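Local coordinates for carbon monoxide dehydrogenase (PDB 6T7J), which probably catalyses the reversible oxidation of carbon monoxide to carbon dioxide, using a nickel-iron-sulfur active-site cluster that is nickel-free in this as-isolated structure, at residues A[33-38]-A[323-327]; A[118-122]-A[378-383]; A[163-169]-A[189-195]; A[410-414]-A[488-494]. All blocks are in the same frame, centred on the assembly; numbering follows the deposited sequence.

Contact 1 (A[33-38]-A[323-327])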
# COMPACT_ATOMS: atom_id res chain seq x y z
N LYS A 33 -25.14 19.87 -3.00
CA LYS A 33 -24.29 19.33 -4.05
C LYS A 33 -24.26 17.81 -3.99
O LYS A 33 -24.12 17.22 -2.91
CB LYS A 33 -22.87 19.88 -3.93
CG LYS A 33 -22.77 21.40 -4.01
CD LYS A 33 -21.33 21.84 -4.26
CE LYS A 33 -21.15 23.32 -3.98
NZ LYS A 33 -19.81 23.81 -4.42
N THR A 34 -24.38 17.17 -5.15
CA THR A 34 -24.21 15.74 -5.29
C THR A 34 -22.87 15.46 -5.97
O THR A 34 -22.10 16.37 -6.29
CB THR A 34 -25.37 15.11 -6.08
OG1 THR A 34 -25.17 15.32 -7.48
CG2 THR A 34 -26.69 15.73 -5.65
N ALA A 35 -22.59 14.17 -6.19
CA ALA A 35 -21.35 13.79 -6.86
C ALA A 35 -21.27 14.35 -8.27
O ALA A 35 -20.17 14.66 -8.76
CB ALA A 35 -21.20 12.27 -6.87
N TRP A 36 -22.41 14.50 -8.94
CA TRP A 36 -22.41 15.04 -10.30
C TRP A 36 -22.00 16.51 -10.32
O TRP A 36 -21.19 16.92 -11.17
CB TRP A 36 -23.79 14.85 -10.93
CG TRP A 36 -24.17 13.42 -11.21
CD1 TRP A 36 -23.82 12.68 -12.30
CD2 TRP A 36 -24.98 12.57 -10.38
NE1 TRP A 36 -24.35 11.42 -12.20
CE2 TRP A 36 -25.07 11.33 -11.04
CE3 TRP A 36 -25.63 12.74 -9.16
CZ2 TRP A 36 -25.79 10.25 -10.51
CZ3 TRP A 36 -26.34 11.67 -8.63
CH2 TRP A 36 -26.42 10.45 -9.31
N HIS A 37 -22.53 17.31 -9.40
CA HIS A 37 -22.17 18.72 -9.34
C HIS A 37 -20.68 18.90 -9.07
O HIS A 37 -20.02 19.74 -9.69
CB HIS A 37 -22.98 19.43 -8.26
CG HIS A 37 -24.46 19.30 -8.43
ND1 HIS A 37 -25.20 18.33 -7.79
CD2 HIS A 37 -25.34 20.01 -9.18
CE1 HIS A 37 -26.48 18.45 -8.13
NE2 HIS A 37 -26.59 19.46 -8.98
N ARG A 38 -20.12 18.10 -8.16
CA ARG A 38 -18.70 18.23 -7.84
C ARG A 38 -17.83 17.70 -8.97
O ARG A 38 -16.74 18.24 -9.22
CB ARG A 38 -18.40 17.52 -6.52
CG ARG A 38 -19.13 18.15 -5.33
CD ARG A 38 -18.69 17.55 -4.01
NE ARG A 38 -19.05 16.14 -3.92
CZ ARG A 38 -20.20 15.69 -3.41
NH1 ARG A 38 -21.10 16.54 -2.95
NH2 ARG A 38 -20.44 14.39 -3.38
N LEU A 323 -23.78 5.77 -6.60
CA LEU A 323 -24.07 7.18 -6.85
C LEU A 323 -25.43 7.62 -6.32
O LEU A 323 -25.79 8.80 -6.41
CB LEU A 323 -23.99 7.47 -8.35
CG LEU A 323 -22.56 7.63 -8.87
CD1 LEU A 323 -22.56 7.82 -10.38
CD2 LEU A 323 -21.88 8.80 -8.17
N MET A 324 -26.20 6.69 -5.75
CA MET A 324 -27.51 7.02 -5.21
C MET A 324 -27.50 7.25 -3.71
O MET A 324 -28.51 7.72 -3.17
CB MET A 324 -28.51 5.91 -5.56
CG MET A 324 -28.72 5.73 -7.05
SD MET A 324 -29.73 4.30 -7.48
CE MET A 324 -31.36 4.90 -7.01
N GLN A 325 -26.39 6.96 -3.02
CA GLN A 325 -26.37 7.10 -1.56
C GLN A 325 -26.77 8.51 -1.13
O GLN A 325 -27.71 8.68 -0.34
CB GLN A 325 -25.00 6.71 -1.00
CG GLN A 325 -23.80 7.43 -1.61
CD GLN A 325 -22.48 6.88 -1.10
OE1 GLN A 325 -22.08 7.14 0.04
NE2 GLN A 325 -21.80 6.10 -1.93
N GLU A 326 -26.10 9.52 -1.68
CA GLU A 326 -26.49 10.91 -1.44
C GLU A 326 -27.98 11.10 -1.68
O GLU A 326 -28.70 11.63 -0.83
CB GLU A 326 -25.70 11.84 -2.35
CG GLU A 326 -24.40 12.35 -1.78
CD GLU A 326 -23.56 13.05 -2.83
OE1 GLU A 326 -23.57 12.58 -3.99
OE2 GLU A 326 -22.92 14.06 -2.50
N LEU A 327 -28.46 10.65 -2.85
CA LEU A 327 -29.86 10.86 -3.21
C LEU A 327 -30.80 10.26 -2.18
O LEU A 327 -31.89 10.81 -1.94
CB LEU A 327 -30.13 10.26 -4.59
CG LEU A 327 -29.28 10.85 -5.72
CD1 LEU A 327 -29.43 10.03 -6.99
CD2 LEU A 327 -29.64 12.30 -5.96

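Contact 2 (A[118-122]-A[378-383])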
# COMPACT_ATOMS: atom_id res chain seq x y z
N ARG A 118 -16.92 -17.69 21.77
CA ARG A 118 -16.85 -16.36 22.38
C ARG A 118 -17.98 -15.44 21.92
O ARG A 118 -18.61 -14.78 22.75
CB ARG A 118 -15.49 -15.72 22.08
CG ARG A 118 -14.33 -16.37 22.81
CD ARG A 118 -13.09 -15.49 22.81
NE ARG A 118 -12.16 -15.87 21.75
CZ ARG A 118 -11.91 -15.13 20.67
NH1 ARG A 118 -12.53 -13.97 20.50
NH2 ARG A 118 -11.05 -15.56 19.75
N PHE A 119 -18.26 -15.39 20.62
CA PHE A 119 -19.30 -14.51 20.08
C PHE A 119 -20.58 -15.32 19.93
O PHE A 119 -20.94 -15.77 18.84
CB PHE A 119 -18.87 -13.90 18.75
CG PHE A 119 -17.58 -13.13 18.82
CD1 PHE A 119 -17.32 -12.28 19.88
CD2 PHE A 119 -16.63 -13.27 17.82
CE1 PHE A 119 -16.13 -11.57 19.94
CE2 PHE A 119 -15.44 -12.57 17.88
CZ PHE A 119 -15.19 -11.72 18.94
N GLN A 120 -21.30 -15.49 21.04
CA GLN A 120 -22.50 -16.31 21.00
C GLN A 120 -23.66 -15.64 20.27
O GLN A 120 -24.72 -16.26 20.13
CB GLN A 120 -22.93 -16.69 22.42
CG GLN A 120 -21.80 -17.20 23.29
CD GLN A 120 -21.99 -18.65 23.71
OE1 GLN A 120 -22.87 -18.97 24.51
NE2 GLN A 120 -21.17 -19.54 23.16
N TYR A 121 -23.50 -14.40 19.81
CA TYR A 121 -24.50 -13.79 18.94
C TYR A 121 -24.36 -14.24 17.49
O TYR A 121 -25.14 -13.79 16.65
CB TYR A 121 -24.42 -12.27 19.02
CG TYR A 121 -25.00 -11.70 20.30
CD1 TYR A 121 -26.31 -11.94 20.66
CD2 TYR A 121 -24.22 -10.92 21.15
CE1 TYR A 121 -26.84 -11.42 21.83
CE2 TYR A 121 -24.73 -10.40 22.32
CZ TYR A 121 -26.05 -10.65 22.65
OH TYR A 121 -26.57 -10.14 23.82
N TYR A 122 -23.39 -15.10 17.19
CA TYR A 122 -23.17 -15.59 15.84
C TYR A 122 -23.05 -17.10 15.86
O TYR A 122 -22.46 -17.68 16.77
CB TYR A 122 -21.91 -14.96 15.22
CG TYR A 122 -22.00 -13.47 15.05
CD1 TYR A 122 -22.50 -12.92 13.87
CD2 TYR A 122 -21.60 -12.60 16.06
CE1 TYR A 122 -22.59 -11.55 13.71
CE2 TYR A 122 -21.69 -11.23 15.90
CZ TYR A 122 -22.18 -10.71 14.72
OH TYR A 122 -22.28 -9.35 14.56
N ALA A 378 -18.24 -7.48 18.11
CA ALA A 378 -19.00 -8.72 17.98
C ALA A 378 -19.62 -9.15 19.31
O ALA A 378 -20.75 -9.64 19.34
CB ALA A 378 -18.11 -9.82 17.42
N GLU A 379 -18.89 -8.96 20.42
CA GLU A 379 -19.33 -9.55 21.68
C GLU A 379 -20.60 -8.90 22.22
O GLU A 379 -21.41 -9.59 22.85
CB GLU A 379 -18.21 -9.45 22.72
CG GLU A 379 -18.20 -10.60 23.71
CD GLU A 379 -17.17 -10.42 24.81
OE1 GLU A 379 -15.98 -10.72 24.56
OE2 GLU A 379 -17.55 -9.99 25.92
N LYS A 380 -20.79 -7.61 21.99
CA LYS A 380 -22.00 -6.90 22.41
C LYS A 380 -22.85 -6.49 21.21
O LYS A 380 -23.50 -5.44 21.21
CB LYS A 380 -21.64 -5.67 23.25
CG LYS A 380 -20.92 -5.99 24.55
CD LYS A 380 -21.84 -6.67 25.55
CE LYS A 380 -21.08 -7.15 26.78
NZ LYS A 380 -21.97 -7.89 27.72
N ALA A 381 -22.87 -7.35 20.18
CA ALA A 381 -23.45 -6.98 18.89
C ALA A 381 -24.92 -6.59 19.03
O ALA A 381 -25.35 -5.55 18.51
CB ALA A 381 -23.29 -8.13 17.91
N ASP A 382 -25.72 -7.42 19.70
CA ASP A 382 -27.15 -7.17 19.78
C ASP A 382 -27.45 -5.88 20.55
O ASP A 382 -28.37 -5.14 20.20
CB ASP A 382 -27.86 -8.36 20.42
CG ASP A 382 -28.23 -9.43 19.40
OD1 ASP A 382 -27.37 -9.80 18.58
OD2 ASP A 382 -29.39 -9.89 19.42
N GLU A 383 -26.67 -5.60 21.60
CA GLU A 383 -26.89 -4.38 22.37
C GLU A 383 -26.60 -3.13 21.54
O GLU A 383 -27.37 -2.16 21.56
CB GLU A 383 -26.04 -4.40 23.64
CG GLU A 383 -26.56 -5.33 24.72
CD GLU A 383 -25.89 -6.69 24.70
OE1 GLU A 383 -25.65 -7.26 25.79
OE2 GLU A 383 -25.60 -7.20 23.59

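Contact 3 (A[163-169]-A[189-195])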
# COMPACT_ATOMS: atom_id res chain seq x y z
N LYS A 163 1.37 -15.88 6.23
CA LYS A 163 2.27 -17.02 6.36
C LYS A 163 3.64 -16.69 5.79
O LYS A 163 3.74 -15.97 4.78
CB LYS A 163 1.68 -18.25 5.66
CG LYS A 163 1.22 -18.00 4.23
CD LYS A 163 0.19 -19.03 3.80
CE LYS A 163 0.85 -20.35 3.43
NZ LYS A 163 1.79 -20.19 2.29
N PRO A 164 4.72 -17.19 6.39
CA PRO A 164 6.07 -16.70 6.05
C PRO A 164 6.75 -17.40 4.89
O PRO A 164 7.77 -16.89 4.41
CB PRO A 164 6.84 -16.96 7.35
CG PRO A 164 6.21 -18.21 7.90
CD PRO A 164 4.78 -18.25 7.41
N GLY A 165 6.23 -18.53 4.42
CA GLY A 165 6.89 -19.25 3.36
C GLY A 165 6.53 -18.74 1.98
O GLY A 165 5.60 -17.95 1.80
N ASP A 166 7.29 -19.20 1.00
CA ASP A 166 6.97 -18.96 -0.40
C ASP A 166 6.02 -20.01 -0.97
O ASP A 166 5.85 -20.07 -2.19
CB ASP A 166 8.25 -18.89 -1.23
CG ASP A 166 8.77 -17.47 -1.39
OD1 ASP A 166 8.77 -16.72 -0.39
OD2 ASP A 166 9.16 -17.09 -2.52
N GLU A 167 5.42 -20.82 -0.11
CA GLU A 167 4.39 -21.75 -0.54
C GLU A 167 3.14 -20.97 -0.97
O GLU A 167 2.87 -19.89 -0.44
CB GLU A 167 4.04 -22.72 0.58
CG GLU A 167 5.01 -23.89 0.71
CD GLU A 167 6.14 -23.61 1.68
OE1 GLU A 167 6.44 -24.49 2.52
OE2 GLU A 167 6.73 -22.51 1.61
N PRO A 168 2.38 -21.50 -1.92
CA PRO A 168 1.19 -20.78 -2.38
C PRO A 168 0.10 -20.73 -1.32
O PRO A 168 0.08 -21.52 -0.37
CB PRO A 168 0.73 -21.59 -3.60
CG PRO A 168 1.90 -22.45 -3.97
CD PRO A 168 2.61 -22.73 -2.69
N LEU A 169 -0.81 -19.78 -1.49
CA LEU A 169 -1.94 -19.63 -0.58
C LEU A 169 -2.75 -20.91 -0.52
O LEU A 169 -2.98 -21.58 -1.54
CB LEU A 169 -2.83 -18.47 -1.04
CG LEU A 169 -2.37 -17.06 -0.68
CD1 LEU A 169 -3.16 -16.03 -1.45
CD2 LEU A 169 -2.51 -16.82 0.82
N LEU A 189 1.96 -17.08 -8.52
CA LEU A 189 1.24 -17.73 -7.44
C LEU A 189 1.35 -16.90 -6.17
O LEU A 189 2.47 -16.63 -5.71
CB LEU A 189 1.77 -19.14 -7.19
CG LEU A 189 1.32 -20.22 -8.18
CD1 LEU A 189 2.08 -21.52 -7.96
CD2 LEU A 189 -0.18 -20.45 -8.08
N PRO A 190 0.24 -16.47 -5.58
CA PRO A 190 0.31 -15.66 -4.36
C PRO A 190 0.67 -16.51 -3.14
O PRO A 190 0.27 -17.67 -3.03
CB PRO A 190 -1.09 -15.07 -4.23
CG PRO A 190 -1.97 -16.07 -4.91
CD PRO A 190 -1.15 -16.67 -6.03
N ARG A 191 1.42 -15.90 -2.23
CA ARG A 191 1.95 -16.59 -1.06
C ARG A 191 1.25 -16.20 0.24
O ARG A 191 0.79 -17.06 0.98
CB ARG A 191 3.46 -16.32 -0.95
CG ARG A 191 4.23 -16.66 -2.22
CD ARG A 191 5.47 -15.79 -2.37
NE ARG A 191 5.13 -14.39 -2.58
CZ ARG A 191 6.02 -13.43 -2.83
NH1 ARG A 191 5.61 -12.18 -3.01
NH2 ARG A 191 7.31 -13.72 -2.90
N ALA A 192 1.17 -14.90 0.53
CA ALA A 192 0.42 -14.40 1.67
C ALA A 192 -0.12 -13.02 1.31
O ALA A 192 0.63 -12.20 0.77
CB ALA A 192 1.28 -14.33 2.93
N ILE A 193 -1.39 -12.78 1.62
CA ILE A 193 -2.10 -11.64 1.03
C ILE A 193 -1.46 -10.32 1.44
O ILE A 193 -1.07 -9.50 0.59
CB ILE A 193 -3.59 -11.67 1.44
CG1 ILE A 193 -4.16 -13.08 1.28
CG2 ILE A 193 -4.36 -10.71 0.59
CD1 ILE A 193 -5.60 -13.21 1.79
N ASP A 194 -1.36 -10.08 2.75
CA ASP A 194 -0.76 -8.85 3.24
C ASP A 194 0.66 -8.68 2.71
O ASP A 194 1.08 -7.55 2.43
CB ASP A 194 -0.77 -8.83 4.77
CG ASP A 194 -2.17 -8.80 5.35
OD1 ASP A 194 -3.14 -8.64 4.57
OD2 ASP A 194 -2.32 -8.94 6.58
N ARG A 195 1.39 -9.78 2.54
CA ARG A 195 2.72 -9.69 1.94
C ARG A 195 2.64 -9.21 0.50
O ARG A 195 3.49 -8.43 0.06
CB ARG A 195 3.44 -11.04 2.01
CG ARG A 195 4.81 -11.00 1.35
CD ARG A 195 5.36 -12.37 1.05
NE ARG A 195 6.71 -12.29 0.50
CZ ARG A 195 7.54 -13.31 0.40
NH1 ARG A 195 8.75 -13.14 -0.12
NH2 ARG A 195 7.17 -14.52 0.81
O HOH W 1 4.64 -15.19 2.50

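Contact 4 (A[410-414]-A[488-494])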
# COMPACT_ATOMS: atom_id res chain seq x y z
N LYS A 410 -40.38 1.41 -7.96
CA LYS A 410 -40.03 0.22 -7.20
C LYS A 410 -40.07 -0.96 -8.17
O LYS A 410 -40.89 -0.98 -9.09
CB LYS A 410 -41.00 0.02 -6.03
CG LYS A 410 -40.81 -1.24 -5.21
CD LYS A 410 -41.59 -1.16 -3.90
CE LYS A 410 -43.02 -0.68 -4.12
NZ LYS A 410 -43.98 -1.32 -3.18
N MET A 411 -39.17 -1.92 -7.97
CA MET A 411 -39.09 -3.03 -8.92
C MET A 411 -38.91 -4.34 -8.17
O MET A 411 -38.23 -4.38 -7.15
CB MET A 411 -37.95 -2.82 -9.91
CG MET A 411 -37.82 -3.91 -10.96
SD MET A 411 -39.35 -4.23 -11.84
CE MET A 411 -39.40 -2.85 -12.99
N GLU A 412 -39.50 -5.41 -8.68
CA GLU A 412 -39.30 -6.72 -8.09
C GLU A 412 -38.04 -7.36 -8.65
O GLU A 412 -37.72 -7.18 -9.83
CB GLU A 412 -40.51 -7.63 -8.33
CG GLU A 412 -40.37 -8.98 -7.66
CD GLU A 412 -41.68 -9.73 -7.59
OE1 GLU A 412 -41.66 -10.97 -7.66
OE2 GLU A 412 -42.73 -9.06 -7.47
N ALA A 413 -37.33 -8.10 -7.81
CA ALA A 413 -36.09 -8.74 -8.21
C ALA A 413 -35.96 -10.08 -7.51
O ALA A 413 -36.21 -10.19 -6.30
CB ALA A 413 -34.89 -7.86 -7.89
N ILE A 414 -35.58 -11.10 -8.27
CA ILE A 414 -35.25 -12.41 -7.73
C ILE A 414 -33.74 -12.47 -7.55
O ILE A 414 -32.99 -12.41 -8.53
CB ILE A 414 -35.75 -13.54 -8.66
CG1 ILE A 414 -37.27 -13.46 -8.82
CG2 ILE A 414 -35.33 -14.90 -8.12
CD1 ILE A 414 -37.83 -14.50 -9.76
N MET A 488 -33.05 -2.91 -10.11
CA MET A 488 -33.92 -1.74 -10.18
C MET A 488 -34.54 -1.59 -11.56
O MET A 488 -35.64 -1.04 -11.69
CB MET A 488 -33.14 -0.48 -9.81
CG MET A 488 -32.67 -0.45 -8.37
SD MET A 488 -31.75 1.05 -7.99
CE MET A 488 -30.41 0.93 -9.18
N GLU A 489 -33.86 -2.06 -12.61
CA GLU A 489 -34.42 -1.93 -13.95
C GLU A 489 -35.55 -2.93 -14.19
O GLU A 489 -36.56 -2.59 -14.83
CB GLU A 489 -33.33 -2.11 -15.01
CG GLU A 489 -33.85 -2.07 -16.43
CD GLU A 489 -33.86 -0.67 -17.00
OE1 GLU A 489 -33.28 0.24 -16.37
OE2 GLU A 489 -34.44 -0.47 -18.09
N GLY A 490 -35.41 -4.15 -13.69
CA GLY A 490 -36.40 -5.18 -13.92
C GLY A 490 -35.82 -6.39 -14.60
O GLY A 490 -36.55 -7.31 -14.98
N LEU A 491 -34.50 -6.40 -14.77
CA LEU A 491 -33.81 -7.51 -15.42
C LEU A 491 -33.70 -8.73 -14.52
O LEU A 491 -33.21 -9.77 -14.98
CB LEU A 491 -32.42 -7.06 -15.86
CG LEU A 491 -32.39 -5.95 -16.91
CD1 LEU A 491 -30.97 -5.52 -17.19
CD2 LEU A 491 -33.08 -6.41 -18.19
N MET A 492 -34.15 -8.65 -13.27
CA MET A 492 -34.16 -9.79 -12.36
C MET A 492 -35.57 -10.12 -11.89
O MET A 492 -35.73 -10.94 -10.97
CB MET A 492 -33.24 -9.53 -11.17
CG MET A 492 -31.76 -9.57 -11.52
SD MET A 492 -30.69 -8.98 -10.20
CE MET A 492 -29.09 -9.14 -10.98
N SER A 493 -36.59 -9.52 -12.49
CA SER A 493 -37.97 -9.84 -12.18
C SER A 493 -38.41 -11.07 -12.98
O SER A 493 -37.79 -11.41 -14.00
CB SER A 493 -38.87 -8.65 -12.49
OG SER A 493 -38.77 -8.27 -13.85
N PRO A 494 -39.47 -11.76 -12.54
CA PRO A 494 -39.90 -12.96 -13.26
C PRO A 494 -40.24 -12.72 -14.73
O PRO A 494 -40.14 -13.66 -15.53
CB PRO A 494 -41.13 -13.42 -12.47
CG PRO A 494 -40.89 -12.90 -11.09
CD PRO A 494 -40.20 -11.58 -11.28

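Contact 1 (A[33-38]-A[323-327])
Leu323 opens the second segment just beyond strand 318-320, and its side chain lies about 8 Å from the broken Fe4S4 cluster. It turns toward the first turn of helix 35-42. Leu323 CD2 is 3.8 Å from Ala35 CB, and Leu323 CB is 4.0 Å from Trp36 CZ2. Leu323 O also comes within 3.4 Å of Trp36 CH2. Gln325 hydrogen-bonds Met345 N and the carbonyl of Cys343, a residue of the cluster pocket.

Glu326 is the polar centre of the contact. Glu326 OE1 accepts a hydrogen bond from Ala35 N at 2.9 Å. Glu326 OE2 forms a salt bridge with Arg38 NH2 at 2.7 Å, with a weak bond of 3.1 Å from Arg38 NH1. Leu327 follows and sets Leu327 CD1 against the edge of the Trp36 ring, 3.8 Å from Trp36 CH2.

Thr34 is the N-cap of helix 35-42 and forms a capping box with His37: Thr34 OG1 accepts from Trp36 N at 3.2 Å, and His37 ND1 accepts from Thr34 N at 3.0 Å. Arg38 also reaches Val76 O of the second subunit. A buried carboxylate thus meets both the Ala35 amide at the start of the helix and an arginine. Its charge is balanced within the protein, and the same arginine links this site to the subunit interface.

Contact 2 (A[118-122]-A[378-383])
This is a surface contact between two turns, dominated by aromatic side chains. It joins the loop between helices 81-115 and 127-136 to the start of helix 381-395. Each side has a type I beta turn, one from Phe119 to Tyr122 and one from Ala378 to Ala381. The second turn leads into the helix, with Lys380 at the N-cap position. The contact rests on CH-pi and apolar packing.

Ala378 CB sits almost squarely over the Phe119 ring, 3.5 Å from its centroid and 7° off the normal. This is a CH-pi contact. A second one places Asp382 CB 3.8 Å from the centroid of the Tyr121 ring. The edge of that ring faces Glu379 O, which is 3.5 Å from Tyr121 CE2. Tyr122 lies deeper. Tyr122 CE2 is 4.1 Å from Ala378 CB and 4.0 Å from Ala381 CB, and Tyr122 OH hydrogen-bonds Ile272 O.

Lys276 joins the two segments from outside. Its NZ pairs with Asp382 OD1 in a salt bridge to the second segment. On the first segment it hydrogen-bonds Tyr121 O and makes a cation-pi contact with Tyr122. Helix 381-395 follows edge strand 372-373 of a parallel six-stranded sheet. The strand order of that sheet is 3-2-1-4-5-6, as in a Rossmann-like alpha/beta fold.

Contact 3 (A[163-169]-A[189-195])
A water bridges the two segments where a loop and a helix start meet, and three groups hold it. It donates to Lys163 O at 2.6 Å and to Gly165 O at 3.0 Å, and accepts from Arg195 NH2 at 3.1 Å. The same Arg195 NH2 makes a salt bridge to Asp166 OD1 at 3.0 Å. Asp166 OD2 has a long ion pair, 3.9 Å, with Arg191 NH2, so one carboxylate serves two arginines. Arg191 is held more firmly by Glu199 and Glu196.

The backbones meet directly further along. Leu169 N donates to Pro190 O at 2.8 Å. Pro168 CA makes a CA-H...O contact with the same Pro190 O at 3.3 Å, and Arg191 CA makes another with Glu167 O at 3.5 Å. In the side chains, Leu169 CD1 packs 3.6 Å from Pro190 CB and Leu169 CD2 4.1 Å from Ile193 CG1. Pro168 CG lies 4.1 Å from Leu189 CD1.

The two segments bracket helix 177-186. One leaves helix 146-162, and the other enters helix 193-203 with Ala192 at its N-cap. Leu169, Pro190 and Ile193 rest on helix 212-242, while Asp194 and Arg195 pack against the second subunit.

Contact 4 (A[410-414]-A[488-494])
Residues 411-414 run as an extended strand past the end of helix 480-489. The chain leaves this helix at Gly490, with phi of 121°, and makes a type I beta turn to Ser493. At these backbone angles a CB on Gly490 would jam against the preceding carbonyl and come close to Met411 CE. One backbone hydrogen bond ties the segments: Ile414 N donates to Met492 O at 2.7 Å. Ala413 CA adds a CA-H...O contact to the same Met492 O at 3.5 Å. Within the turn, Ser493 OG donates to Gly490 O at 2.7 Å.

Met411 lies along the helix end. Met411 CB is 3.4 Å from Met488 O, Met411 CG 3.5 Å from Gly490 CA, and Met411 CE 3.4 Å from Glu489 O. Ala413 CB meets Met492 CB at 4.0 Å. Ile414 CD1 packs on Pro494 CG at 3.7 Å. Glu412 forms its salt bridge with Lys249.

Strand 411-415 pairs antiparallel with 248-252 through Met411 and Ala413. Met492 reaches strand 516-518, an outermost strand of a parallel six-stranded sheet, and Leu491 packs on helix 460-471. The contact therefore joins the small two-stranded sheet to the edge of that larger sheet.

How the contacts relate
Contacts 1 and 4 are neighbours, with centres 24 Å apart. They touch where Met324 SD packs 3.8 Å from Met488 CE, and both lie near the broken Fe4S4 cluster. Contact 2 is on the surface, its centre 35 Å from the centres of both. Contact 3 is on the opposite side of the chain's centre from contacts 1 and 4, about 40 and 42 Å away between centres. Along the chain, contacts 1 and 2 cross, contact 3 falls within the span of each, and contact 4 opens after all three. Contacts 1 and 2 involve residues following edge strands 318-320 and 372-373 of one sheet; contact 4 reaches strand 516-518 of the other. Contacts 2 and 3 join outer parts of the fold.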